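Local structure of MmeI (Methylophilus methylotrophus, 5HR4) at residues A[358-363]-A[468-473]; A[460-465]-A[511-516]; A[476-481]-A[522-527]. The protein is a restriction-modification enzyme that probably transfers a methyl group from S-adenosyl-L-methionine to N6 of adenine in DNA. All blocks are in the same frame, centred on the assembly; numbering follows the deposited sequence.

Contact 1 of 3, residues A[358-363]-A[468-473]. With SFG (sinefungin), chain H.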
loop_
_atom_site.group_PDB
_atom_site.type_symbol
_atom_site.label_atom_id
_atom_site.label_comp_id
_atom_site.label_asym_id
_atom_site.label_seq_id
_atom_site.Cartn_x
_atom_site.Cartn_y
_atom_site.Cartn_z
ATOM N N THR A 358 10.417 21.131 -10.698
ATOM C CA THR A 358 9.052 20.676 -10.958
ATOM C C THR A 358 8.814 19.330 -10.283
ATOM O O THR A 358 9.714 18.476 -10.238
ATOM C CB THR A 358 8.766 20.570 -12.464
ATOM O OG1 THR A 358 9.785 19.794 -13.102
ATOM C CG2 THR A 358 8.755 21.935 -13.101
ATOM N N PHE A 359 7.600 19.146 -9.749
ATOM C CA PHE A 359 7.224 17.928 -9.035
ATOM C C PHE A 359 6.010 17.281 -9.693
ATOM O O PHE A 359 5.043 17.964 -10.035
ATOM C CB PHE A 359 6.949 18.242 -7.564
ATOM C CG PHE A 359 8.114 18.903 -6.869
ATOM C CD1 PHE A 359 9.059 18.141 -6.187
ATOM C CD2 PHE A 359 8.290 20.274 -6.939
ATOM C CE1 PHE A 359 10.132 18.730 -5.586
ATOM C CE2 PHE A 359 9.367 20.870 -6.314
ATOM C CZ PHE A 359 10.284 20.095 -5.636
ATOM N N PHE A 360 6.055 15.957 -9.836
ATOM C CA PHE A 360 5.116 15.217 -10.680
ATOM C C PHE A 360 4.646 13.952 -9.962
ATOM O O PHE A 360 5.403 12.980 -9.853
ATOM C CB PHE A 360 5.796 14.879 -12.008
ATOM C CG PHE A 360 4.882 14.338 -13.056
ATOM C CD1 PHE A 360 3.506 14.285 -12.862
ATOM C CD2 PHE A 360 5.411 13.886 -14.257
ATOM C CE1 PHE A 360 2.666 13.760 -13.838
ATOM C CE2 PHE A 360 4.593 13.368 -15.239
ATOM C CZ PHE A 360 3.208 13.303 -15.030
ATOM N N ASP A 361 3.389 13.948 -9.511
ATOM C CA ASP A 361 2.787 12.806 -8.819
ATOM C C ASP A 361 1.768 12.095 -9.714
ATOM O O ASP A 361 0.601 12.521 -9.792
ATOM C CB ASP A 361 2.132 13.270 -7.512
ATOM C CG ASP A 361 1.608 12.104 -6.639
ATOM O OD1 ASP A 361 1.559 10.931 -7.103
ATOM O OD2 ASP A 361 1.213 12.378 -5.471
ATOM N N PRO A 362 2.146 10.968 -10.362
ATOM C CA PRO A 362 1.297 10.355 -11.394
ATOM C C PRO A 362 0.179 9.477 -10.846
ATOM O O PRO A 362 -0.240 8.524 -11.509
ATOM C CB PRO A 362 2.290 9.508 -12.205
ATOM C CG PRO A 362 3.592 9.465 -11.375
ATOM C CD PRO A 362 3.336 10.154 -10.075
ATOM N N ALA A 363 -0.303 9.790 -9.642
ATOM C CA ALA A 363 -1.413 9.107 -8.986
ATOM C C ALA A 363 -1.745 9.904 -7.728
ATOM O O ALA A 363 -1.885 9.343 -6.637
ATOM C CB ALA A 363 -1.050 7.651 -8.667
ATOM N N ASP A 468 2.140 14.671 -21.867
ATOM C CA ASP A 468 1.084 15.661 -22.060
ATOM C C ASP A 468 0.815 16.471 -20.794
ATOM O O ASP A 468 0.281 17.584 -20.877
ATOM C CB ASP A 468 -0.197 14.988 -22.540
ATOM C CG ASP A 468 -0.002 14.245 -23.837
ATOM O OD1 ASP A 468 0.927 14.623 -24.587
ATOM O OD2 ASP A 468 -0.772 13.288 -24.100
ATOM N N VAL A 469 1.173 15.944 -19.629
ATOM C CA VAL A 469 1.066 16.696 -18.386
ATOM C C VAL A 469 2.298 17.558 -18.169
ATOM O O VAL A 469 2.189 18.704 -17.721
ATOM C CB VAL A 469 0.853 15.735 -17.200
ATOM C CG1 VAL A 469 0.633 16.516 -15.893
ATOM C CG2 VAL A 469 -0.300 14.796 -17.507
ATOM N N LEU A 470 3.470 17.007 -18.474
ATOM C CA LEU A 470 4.735 17.678 -18.201
ATOM C C LEU A 470 5.783 17.042 -19.094
ATOM O O LEU A 470 6.018 15.830 -19.007
ATOM C CB LEU A 470 5.127 17.556 -16.725
ATOM C CG LEU A 470 6.509 18.123 -16.380
ATOM C CD1 LEU A 470 6.619 19.529 -16.917
ATOM C CD2 LEU A 470 6.781 18.120 -14.878
ATOM N N GLU A 471 6.406 17.845 -19.953
ATOM C CA GLU A 471 7.498 17.329 -20.759
ATOM C C GLU A 471 8.645 16.864 -19.855
ATOM O O GLU A 471 9.094 17.596 -18.957
ATOM C CB GLU A 471 7.962 18.395 -21.752
ATOM N N ALA A 472 9.108 15.628 -20.095
ATOM C CA ALA A 472 10.176 15.033 -19.293
ATOM C C ALA A 472 11.390 15.951 -19.161
ATOM O O ALA A 472 11.996 16.038 -18.088
ATOM C CB ALA A 472 10.592 13.692 -19.897
ATOM N N LYS A 473 11.770 16.638 -20.240
ATOM C CA LYS A 473 12.948 17.495 -20.162
ATOM C C LYS A 473 12.749 18.643 -19.188
ATOM O O LYS A 473 13.736 19.187 -18.689
ATOM C CB LYS A 473 13.323 18.037 -21.548
HETATM N N SFG H . -1.140 10.138 -2.322
HETATM C CA SFG H . -2.535 10.523 -2.290
HETATM C C SFG H . -2.756 11.289 -0.999
HETATM O O SFG H . -1.790 11.444 -0.220
HETATM O OXT SFG H . -3.877 11.772 -0.707
HETATM C CB SFG H . -3.426 9.287 -2.326
HETATM C CG SFG H . -3.043 8.468 -3.549
HETATM C CD SFG H . -3.749 7.139 -3.400
HETATM N NE SFG H . -2.938 6.331 -2.510
HETATM C "C5'" SFG H . -3.951 6.444 -4.755
HETATM C "C4'" SFG H . -4.701 7.314 -5.821
HETATM O "O4'" SFG H . -4.507 6.796 -7.000
HETATM C "C3'" SFG H . -6.233 7.312 -5.668
HETATM O "O3'" SFG H . -6.609 8.568 -5.331
HETATM C "C2'" SFG H . -6.807 6.874 -7.048
HETATM O "O2'" SFG H . -7.975 7.707 -7.451
HETATM C "C1'" SFG H . -5.831 7.090 -7.871
HETATM N N9 SFG H . -5.769 6.153 -8.949
HETATM C C8 SFG H . -6.027 4.848 -8.925
HETATM N N7 SFG H . -5.793 4.352 -10.143
HETATM C C5 SFG H . -5.383 5.357 -10.915
HETATM C C6 SFG H . -5.027 5.387 -12.242
HETATM N N6 SFG H . -4.956 4.364 -13.256
HETATM N N1 SFG H . -4.646 6.520 -12.819
HETATM C C2 SFG H . -4.609 7.655 -12.080
HETATM N N3 SFG H . -4.965 7.627 -10.769
HETATM C C4 SFG H . -5.354 6.472 -10.183
#
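With its CG trans to the backbone N (chi1 -170°), Phe-360 carries its ring off strand 359-361 to the loop at 468-473, where Leu-470, extended in the same sense (chi1 175°), brings its isobutyl group toward the strand. The far end of the ring meets Val-469: CE1 of Phe-360 lies 4.0 Å from CG1 of Val-469, and CZ of Phe-360 is just as far from CB of the same valine. Farther back, CD2 of Phe-360 is 4.4 Å from CB of Leu-470. Leu-470 uses one methyl on Thr-358, its CD2 lying 3.9 Å from OG1 and 4.0 Å from CB of that residue; the hydroxyl itself is hydrogen-bonded to the carbonyl O of Lys-474. Trp-466, edge-to-face with the Phe-360 ring, and Ile-412 of the neighbouring strand add to the apolar surroundings. Strand 359-361 lies within the parallel part of a Rossmann-like methyltransferase sheet, and the loop that follows it reaches the cofactor site, Ala-363 O approaching CG of sinefungin to 3.4 Å. No hydrogen bond joins the two segments, a case in which apolar shape, rather than bond direction, fits a loop to a strand.

Contact 2 of 3, residues A[460-465]-A[511-516]. With SFG (sinefungin), chain H.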
loop_
_atom_site.group_PDB
_atom_site.type_symbol
_atom_site.label_atom_id
_atom_site.label_comp_id
_atom_site.label_asym_id
_atom_site.label_seq_id
_atom_site.Cartn_x
_atom_site.Cartn_y
_atom_site.Cartn_z
ATOM N N ASN A 460 -6.284 8.907 -16.584
ATOM C CA ASN A 460 -5.879 7.576 -16.159
ATOM C C ASN A 460 -4.403 7.414 -16.494
ATOM O O ASN A 460 -4.048 7.114 -17.639
ATOM C CB ASN A 460 -6.732 6.499 -16.834
ATOM C CG ASN A 460 -6.374 5.102 -16.371
ATOM O OD1 ASN A 460 -5.203 4.706 -16.365
ATOM N ND2 ASN A 460 -7.370 4.361 -15.949
ATOM N N ALA A 461 -3.555 7.560 -15.473
ATOM C CA ALA A 461 -2.115 7.682 -15.676
ATOM C C ALA A 461 -1.501 6.501 -16.414
ATOM O O ALA A 461 -0.363 6.609 -16.891
ATOM C CB ALA A 461 -1.419 7.837 -14.334
ATOM N N LEU A 462 -2.203 5.373 -16.500
ATOM C CA LEU A 462 -1.653 4.216 -17.192
ATOM C C LEU A 462 -1.983 4.217 -18.680
ATOM O O LEU A 462 -1.285 3.542 -19.452
ATOM C CB LEU A 462 -2.155 2.922 -16.536
ATOM C CG LEU A 462 -1.825 2.722 -15.039
ATOM C CD1 LEU A 462 -2.156 1.323 -14.588
ATOM C CD2 LEU A 462 -0.383 3.013 -14.731
ATOM N N GLN A 463 -2.994 4.989 -19.104
ATOM C CA GLN A 463 -3.447 5.008 -20.489
ATOM C C GLN A 463 -2.931 6.193 -21.295
ATOM O O GLN A 463 -3.071 6.183 -22.516
ATOM C CB GLN A 463 -4.984 5.001 -20.551
ATOM C CG GLN A 463 -5.624 3.674 -20.198
ATOM C CD GLN A 463 -7.148 3.721 -20.221
ATOM O OE1 GLN A 463 -7.741 4.735 -20.588
ATOM N NE2 GLN A 463 -7.786 2.618 -19.824
ATOM N N ILE A 464 -2.341 7.204 -20.665
ATOM C CA ILE A 464 -1.925 8.418 -21.358
ATOM C C ILE A 464 -0.397 8.492 -21.443
ATOM O O ILE A 464 0.333 7.739 -20.796
ATOM C CB ILE A 464 -2.475 9.684 -20.676
ATOM C CG1 ILE A 464 -1.951 9.783 -19.240
ATOM C CG2 ILE A 464 -3.981 9.709 -20.705
ATOM C CD1 ILE A 464 -2.345 11.076 -18.581
ATOM N N ASP A 465 0.080 9.450 -22.226
ATOM C CA ASP A 465 1.496 9.785 -22.269
ATOM C C ASP A 465 1.771 10.881 -21.238
ATOM O O ASP A 465 1.242 11.995 -21.361
ATOM C CB ASP A 465 1.880 10.239 -23.681
ATOM C CG ASP A 465 3.378 10.421 -23.862
ATOM O OD1 ASP A 465 4.163 10.023 -22.973
ATOM O OD2 ASP A 465 3.774 10.949 -24.917
ATOM N N LEU A 511 1.115 -9.419 -11.349
ATOM C CA LEU A 511 1.676 -8.299 -10.616
ATOM C C LEU A 511 0.583 -7.531 -9.891
ATOM O O LEU A 511 -0.579 -7.534 -10.295
ATOM C CB LEU A 511 2.435 -7.354 -11.555
ATOM C CG LEU A 511 3.785 -7.918 -11.992
ATOM C CD1 LEU A 511 4.409 -7.095 -13.096
ATOM C CD2 LEU A 511 4.674 -7.975 -10.778
ATOM N N ASP A 512 0.966 -6.878 -8.803
ATOM C CA ASP A 512 0.075 -5.901 -8.205
ATOM C C ASP A 512 -0.120 -4.762 -9.196
ATOM O O ASP A 512 0.749 -4.485 -10.031
ATOM C CB ASP A 512 0.649 -5.378 -6.876
ATOM C CG ASP A 512 -0.421 -4.738 -5.969
ATOM O OD1 ASP A 512 -0.881 -3.614 -6.293
ATOM O OD2 ASP A 512 -0.793 -5.346 -4.925
ATOM N N LEU A 513 -1.288 -4.119 -9.130
ATOM C CA LEU A 513 -1.516 -2.962 -9.984
ATOM C C LEU A 513 -0.425 -1.910 -9.799
ATOM O O LEU A 513 -0.037 -1.238 -10.765
ATOM C CB LEU A 513 -2.893 -2.355 -9.711
ATOM C CG LEU A 513 -3.281 -1.229 -10.684
ATOM C CD1 LEU A 513 -3.036 -1.648 -12.127
ATOM C CD2 LEU A 513 -4.707 -0.800 -10.477
ATOM N N VAL A 514 0.085 -1.746 -8.569
ATOM C CA VAL A 514 1.045 -0.668 -8.321
ATOM C C VAL A 514 2.295 -0.847 -9.173
ATOM O O VAL A 514 2.944 0.140 -9.554
ATOM C CB VAL A 514 1.403 -0.567 -6.821
ATOM C CG1 VAL A 514 2.126 -1.802 -6.336
ATOM C CG2 VAL A 514 2.250 0.685 -6.553
ATOM N N ALA A 515 2.639 -2.095 -9.515
ATOM C CA ALA A 515 3.822 -2.326 -10.336
ATOM C C ALA A 515 3.759 -1.541 -11.636
ATOM O O ALA A 515 4.776 -1.025 -12.091
ATOM C CB ALA A 515 3.990 -3.814 -10.614
ATOM N N ALA A 516 2.558 -1.379 -12.203
ATOM C CA ALA A 516 2.386 -0.667 -13.473
ATOM C C ALA A 516 3.060 0.710 -13.509
ATOM O O ALA A 516 3.576 1.119 -14.554
ATOM C CB ALA A 516 0.901 -0.519 -13.772
HETATM N N SFG H . -1.140 10.138 -2.322
HETATM C CA SFG H . -2.535 10.523 -2.290
HETATM C C SFG H . -2.756 11.289 -0.999
HETATM O O SFG H . -1.790 11.444 -0.220
HETATM O OXT SFG H . -3.877 11.772 -0.707
HETATM C CB SFG H . -3.426 9.287 -2.326
HETATM C CG SFG H . -3.043 8.468 -3.549
HETATM C CD SFG H . -3.749 7.139 -3.400
HETATM N NE SFG H . -2.938 6.331 -2.510
HETATM C "C5'" SFG H . -3.951 6.444 -4.755
HETATM C "C4'" SFG H . -4.701 7.314 -5.821
HETATM O "O4'" SFG H . -4.507 6.796 -7.000
HETATM C "C3'" SFG H . -6.233 7.312 -5.668
HETATM O "O3'" SFG H . -6.609 8.568 -5.331
HETATM C "C2'" SFG H . -6.807 6.874 -7.048
HETATM O "O2'" SFG H . -7.975 7.707 -7.451
HETATM C "C1'" SFG H . -5.831 7.090 -7.871
HETATM N N9 SFG H . -5.769 6.153 -8.949
HETATM C C8 SFG H . -6.027 4.848 -8.925
HETATM N N7 SFG H . -5.793 4.352 -10.143
HETATM C C5 SFG H . -5.383 5.357 -10.915
HETATM C C6 SFG H . -5.027 5.387 -12.242
HETATM N N6 SFG H . -4.956 4.364 -13.256
HETATM N N1 SFG H . -4.646 6.520 -12.819
HETATM C C2 SFG H . -4.609 7.655 -12.080
HETATM N N3 SFG H . -4.965 7.627 -10.769
HETATM C C4 SFG H . -5.354 6.472 -10.183
#
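OD1 of Asn-460 accepts two hydrogen bonds at once, one from the backbone of Leu-462, the residue that makes the contact with 511-516, and one from the bound cofactor analogue. Leu-462 N lies 3.1 Å from Asn-460 OD1, in the plane of the amide carbonyl, closing an Asx turn; N6 of sinefungin gives a weak bond of 3.1 Å to the same oxygen. Beside it, the N-H of Ala-461 reaches N1 of the purine at 3.1 Å, so the loop reads both the amino group and the adjacent ring nitrogen. This is the loop after strand 455-458, the edge strand of the parallel half of the methyltransferase sheet, where enzymes of this Rossmann-like class commonly recognise adenine. An alanine in place of this asparagine is likely to leave the N-H of Leu-462 and the purine N6 without their shared acceptor, and the turn less firmly set. From that turn, Leu-462 holds CG beside its backbone N (chi1 -59°) and straddles Ala-516, whose CB is 3.7 Å from Leu-462 CD1 and 3.9 Å from Leu-462 CD2. The Leu-462 CD1 methyl also meets CD1 of Leu-513 at 4.0 Å. A second Asx turn lies in the partner segment: Val-514 N points almost straight (177°) at Asp-512 OD1, 3.1 Å away, on the lone pair facing away from the other oxygen, and Val-485 N also donates to that atom.

Contact 3 of 3, residues A[476-481]-A[522-527]. With SFG (sinefungin), chain H; nucleotides of chain B.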
loop_
_atom_site.group_PDB
_atom_site.type_symbol
_atom_site.label_atom_id
_atom_site.label_comp_id
_atom_site.label_asym_id
_atom_site.label_seq_id
_atom_site.Cartn_x
_atom_site.Cartn_y
_atom_site.Cartn_z
ATOM N N CYS A 476 11.628 17.263 -12.898
ATOM C CA CYS A 476 12.698 16.979 -11.943
ATOM C C CYS A 476 12.418 15.761 -11.068
ATOM O O CYS A 476 13.215 14.812 -11.072
ATOM C CB CYS A 476 12.953 18.211 -11.072
ATOM S SG CYS A 476 13.621 19.573 -12.013
ATOM N N PHE A 477 11.326 15.747 -10.307
ATOM C CA PHE A 477 11.055 14.624 -9.425
ATOM C C PHE A 477 9.700 13.992 -9.730
ATOM O O PHE A 477 8.727 14.685 -10.049
ATOM C CB PHE A 477 11.141 15.060 -7.969
ATOM C CG PHE A 477 12.397 15.769 -7.657
ATOM C CD1 PHE A 477 13.522 15.068 -7.247
ATOM C CD2 PHE A 477 12.485 17.140 -7.808
ATOM C CE1 PHE A 477 14.704 15.724 -6.967
ATOM C CE2 PHE A 477 13.673 17.798 -7.544
ATOM C CZ PHE A 477 14.777 17.086 -7.116
ATOM N N ILE A 478 9.664 12.665 -9.645
ATOM C CA ILE A 478 8.451 11.875 -9.753
ATOM C C ILE A 478 8.269 11.183 -8.412
ATOM O O ILE A 478 9.112 10.372 -8.006
ATOM C CB ILE A 478 8.529 10.863 -10.907
ATOM C CG1 ILE A 478 8.506 11.582 -12.250
ATOM C CG2 ILE A 478 7.375 9.884 -10.870
ATOM C CD1 ILE A 478 8.663 10.643 -13.380
ATOM N N LEU A 479 7.190 11.523 -7.709
ATOM C CA LEU A 479 6.908 10.921 -6.418
ATOM C C LEU A 479 5.421 10.658 -6.274
ATOM O O LEU A 479 4.595 11.356 -6.863
ATOM C CB LEU A 479 7.378 11.813 -5.274
ATOM C CG LEU A 479 7.176 13.322 -5.358
ATOM C CD1 LEU A 479 5.802 13.708 -4.966
ATOM C CD2 LEU A 479 8.157 13.957 -4.395
ATOM N N GLY A 480 5.082 9.665 -5.469
ATOM C CA GLY A 480 3.702 9.500 -5.074
ATOM C C GLY A 480 3.444 8.122 -4.514
ATOM O O GLY A 480 4.333 7.278 -4.428
ATOM N N ASN A 481 2.174 7.906 -4.158
ATOM C CA ASN A 481 1.711 6.684 -3.510
ATOM C C ASN A 481 0.630 6.040 -4.373
ATOM O O ASN A 481 -0.569 6.178 -4.092
ATOM C CB ASN A 481 1.196 6.974 -2.102
ATOM C CG ASN A 481 0.694 5.735 -1.410
ATOM O OD1 ASN A 481 1.079 4.611 -1.752
ATOM N ND2 ASN A 481 -0.178 5.922 -0.435
ATOM N N ALA A 522 9.789 4.483 -15.679
ATOM C CA ALA A 522 11.051 4.060 -16.285
ATOM C C ALA A 522 11.123 4.432 -17.761
ATOM O O ALA A 522 12.189 4.803 -18.258
ATOM C CB ALA A 522 11.252 2.560 -16.106
ATOM N N HIS A 523 10.005 4.339 -18.483
ATOM C CA HIS A 523 10.010 4.768 -19.880
ATOM C C HIS A 523 10.023 6.289 -19.989
ATOM O O HIS A 523 10.715 6.853 -20.842
ATOM C CB HIS A 523 8.811 4.170 -20.624
ATOM C CG HIS A 523 9.018 2.742 -21.044
ATOM N ND1 HIS A 523 8.357 1.683 -20.454
ATOM C CD2 HIS A 523 9.830 2.199 -21.983
ATOM C CE1 HIS A 523 8.744 0.551 -21.019
ATOM N NE2 HIS A 523 9.636 0.837 -21.951
ATOM N N TYR A 524 9.295 6.965 -19.103
ATOM C CA TYR A 524 9.219 8.418 -19.126
ATOM C C TYR A 524 10.585 9.071 -18.931
ATOM O O TYR A 524 10.933 10.029 -19.632
ATOM C CB TYR A 524 8.250 8.866 -18.042
ATOM C CG TYR A 524 8.101 10.360 -17.876
ATOM C CD1 TYR A 524 7.432 11.122 -18.822
ATOM C CD2 TYR A 524 8.582 11.001 -16.750
ATOM C CE1 TYR A 524 7.280 12.489 -18.655
ATOM C CE2 TYR A 524 8.428 12.362 -16.577
ATOM C CZ TYR A 524 7.776 13.097 -17.527
ATOM O OH TYR A 524 7.612 14.450 -17.358
ATOM N N ILE A 525 11.373 8.586 -17.967
ATOM C CA ILE A 525 12.640 9.253 -17.662
ATOM C C ILE A 525 13.743 8.845 -18.615
ATOM O O ILE A 525 14.860 9.370 -18.512
ATOM C CB ILE A 525 13.107 8.995 -16.211
ATOM C CG1 ILE A 525 13.508 7.537 -16.010
ATOM C CG2 ILE A 525 12.011 9.364 -15.229
ATOM C CD1 ILE A 525 14.068 7.270 -14.627
ATOM N N GLN A 526 13.467 7.924 -19.540
ATOM C CA GLN A 526 14.502 7.492 -20.472
ATOM C C GLN A 526 15.064 8.673 -21.257
ATOM O O GLN A 526 16.230 8.643 -21.667
ATOM C CB GLN A 526 13.935 6.422 -21.416
ATOM C CG GLN A 526 14.939 5.360 -21.857
ATOM C CD GLN A 526 15.403 4.462 -20.711
ATOM O OE1 GLN A 526 14.593 3.791 -20.074
ATOM N NE2 GLN A 526 16.712 4.450 -20.444
ATOM N N THR A 527 14.266 9.738 -21.437
ATOM C CA THR A 527 14.688 10.928 -22.168
ATOM C C THR A 527 15.393 11.965 -21.296
ATOM O O THR A 527 15.862 12.975 -21.835
ATOM C CB THR A 527 13.484 11.603 -22.861
ATOM O OG1 THR A 527 12.515 11.991 -21.881
ATOM C CG2 THR A 527 12.808 10.666 -23.844
HETATM N N SFG H . -1.140 10.138 -2.322
HETATM C CA SFG H . -2.535 10.523 -2.290
HETATM C C SFG H . -2.756 11.289 -0.999
HETATM O O SFG H . -1.790 11.444 -0.220
HETATM O OXT SFG H . -3.877 11.772 -0.707
HETATM C CB SFG H . -3.426 9.287 -2.326
HETATM C CG SFG H . -3.043 8.468 -3.549
HETATM C CD SFG H . -3.749 7.139 -3.400
HETATM N NE SFG H . -2.938 6.331 -2.510
HETATM C "C5'" SFG H . -3.951 6.444 -4.755
HETATM C "C4'" SFG H . -4.701 7.314 -5.821
HETATM O "O4'" SFG H . -4.507 6.796 -7.000
HETATM C "C3'" SFG H . -6.233 7.312 -5.668
HETATM O "O3'" SFG H . -6.609 8.568 -5.331
HETATM C "C2'" SFG H . -6.807 6.874 -7.048
HETATM O "O2'" SFG H . -7.975 7.707 -7.451
HETATM C "C1'" SFG H . -5.831 7.090 -7.871
HETATM N N9 SFG H . -5.769 6.153 -8.949
HETATM C C8 SFG H . -6.027 4.848 -8.925
HETATM N N7 SFG H . -5.793 4.352 -10.143
HETATM C C5 SFG H . -5.383 5.357 -10.915
HETATM C C6 SFG H . -5.027 5.387 -12.242
HETATM N N6 SFG H . -4.956 4.364 -13.256
HETATM N N1 SFG H . -4.646 6.520 -12.819
HETATM C C2 SFG H . -4.609 7.655 -12.080
HETATM N N3 SFG H . -4.965 7.627 -10.769
HETATM C C4 SFG H . -5.354 6.472 -10.183
ATOM P P DA B 7 -5.714 -6.202 -1.572
ATOM O OP1 DA B 7 -7.152 -5.826 -1.677
ATOM O OP2 DA B 7 -4.864 -6.168 -2.788
ATOM O "O5'" DA B 7 -5.072 -5.356 -0.396
ATOM C "C5'" DA B 7 -4.376 -4.199 -0.627
ATOM C "C4'" DA B 7 -4.506 -3.363 0.607
ATOM O "O4'" DA B 7 -3.791 -2.139 0.453
ATOM C "C3'" DA B 7 -5.933 -2.995 0.975
ATOM O "O3'" DA B 7 -6.057 -3.143 2.365
ATOM C "C2'" DA B 7 -6.045 -1.532 0.538
ATOM C "C1'" DA B 7 -4.623 -1.038 0.736
ATOM N N9 DA B 7 -4.187 0.002 -0.186
ATOM C C8 DA B 7 -4.433 0.063 -1.518
ATOM N N7 DA B 7 -3.850 1.060 -2.112
ATOM C C5 DA B 7 -3.142 1.689 -1.101
ATOM C C6 DA B 7 -2.290 2.825 -1.084
ATOM N N6 DA B 7 -2.019 3.563 -2.164
ATOM N N1 DA B 7 -1.741 3.181 0.094
ATOM C C2 DA B 7 -2.018 2.450 1.171
ATOM N N3 DA B 7 -2.789 1.361 1.273
ATOM C C4 DA B 7 -3.326 1.036 0.087
#
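Ile-478 packs against Tyr-524 and Ile-525 where the chain leaves helix 517-524 against strand 477-480, a strand-to-helix contact of the Rossmann-like methyltransferase fold. The strand leads into the Asn-Pro-Pro-Phe sequence, motif IV of N6-adenine methyltransferases, which begins at Asn-481. The close part is built around one methyl: CD1 of Ile-478 sits 3.4 Å from CD2 and 3.6 Å from CE2 of Tyr-524, coming at the ring obliquely, and 4.0 Å from CG2 of Ile-525. An extended isoleucine chain (chi2 177°) carries that methyl to the helix, while Cys-533 and Phe-535 of the next strand lie against the same side chain. Tyr-524 is buried too, and its hydroxyl is hydrogen-bonded to the carbonyl O of Leu-470. The solvent side of 522-527 is looser: His-523, Gln-526 and Thr-527 are exposed, and the bond from Thr-527 OG1 to the carbonyl O of Tyr-524 is weak. At the far end of the strand, packing gives way to polar recognition: Asn-481 ND2 donates to N1 of adenine DA7 of chain B at 3.2 Å, with Thr-316 OG1 a further partner of the same ND2, and Asn-481 OD1 takes a weak bond from N6 of that base, consistent with its being the methylation target. The backbone O of Asn-481 turns to the cofactor pocket and accepts from NE of sinefungin at 2.9 Å.

In the fold
Followed from the N terminus, strand 359-361 comes first, and contact 1 closes a loop of about a hundred residues when 468-473 returns to it. Before that closure, 460-465 has already opened contact 2, so the two cross. Contact 3 opens at 476-481, after contact 1 has closed; these two are in series, yet they are joined laterally because strands 359-361 and 477-480 are parallel neighbours in the sheet. Contact 2 closes next, at 511-516, and contact 3 last, at 522-527, so this pair also crosses. The segment leading into helix 517-524 and the helix's C-terminal end are thereby tied, respectively, to the adenine-binding loop and to the strand leading to Asn-481, and all three contacts include residues bordering sinefungin.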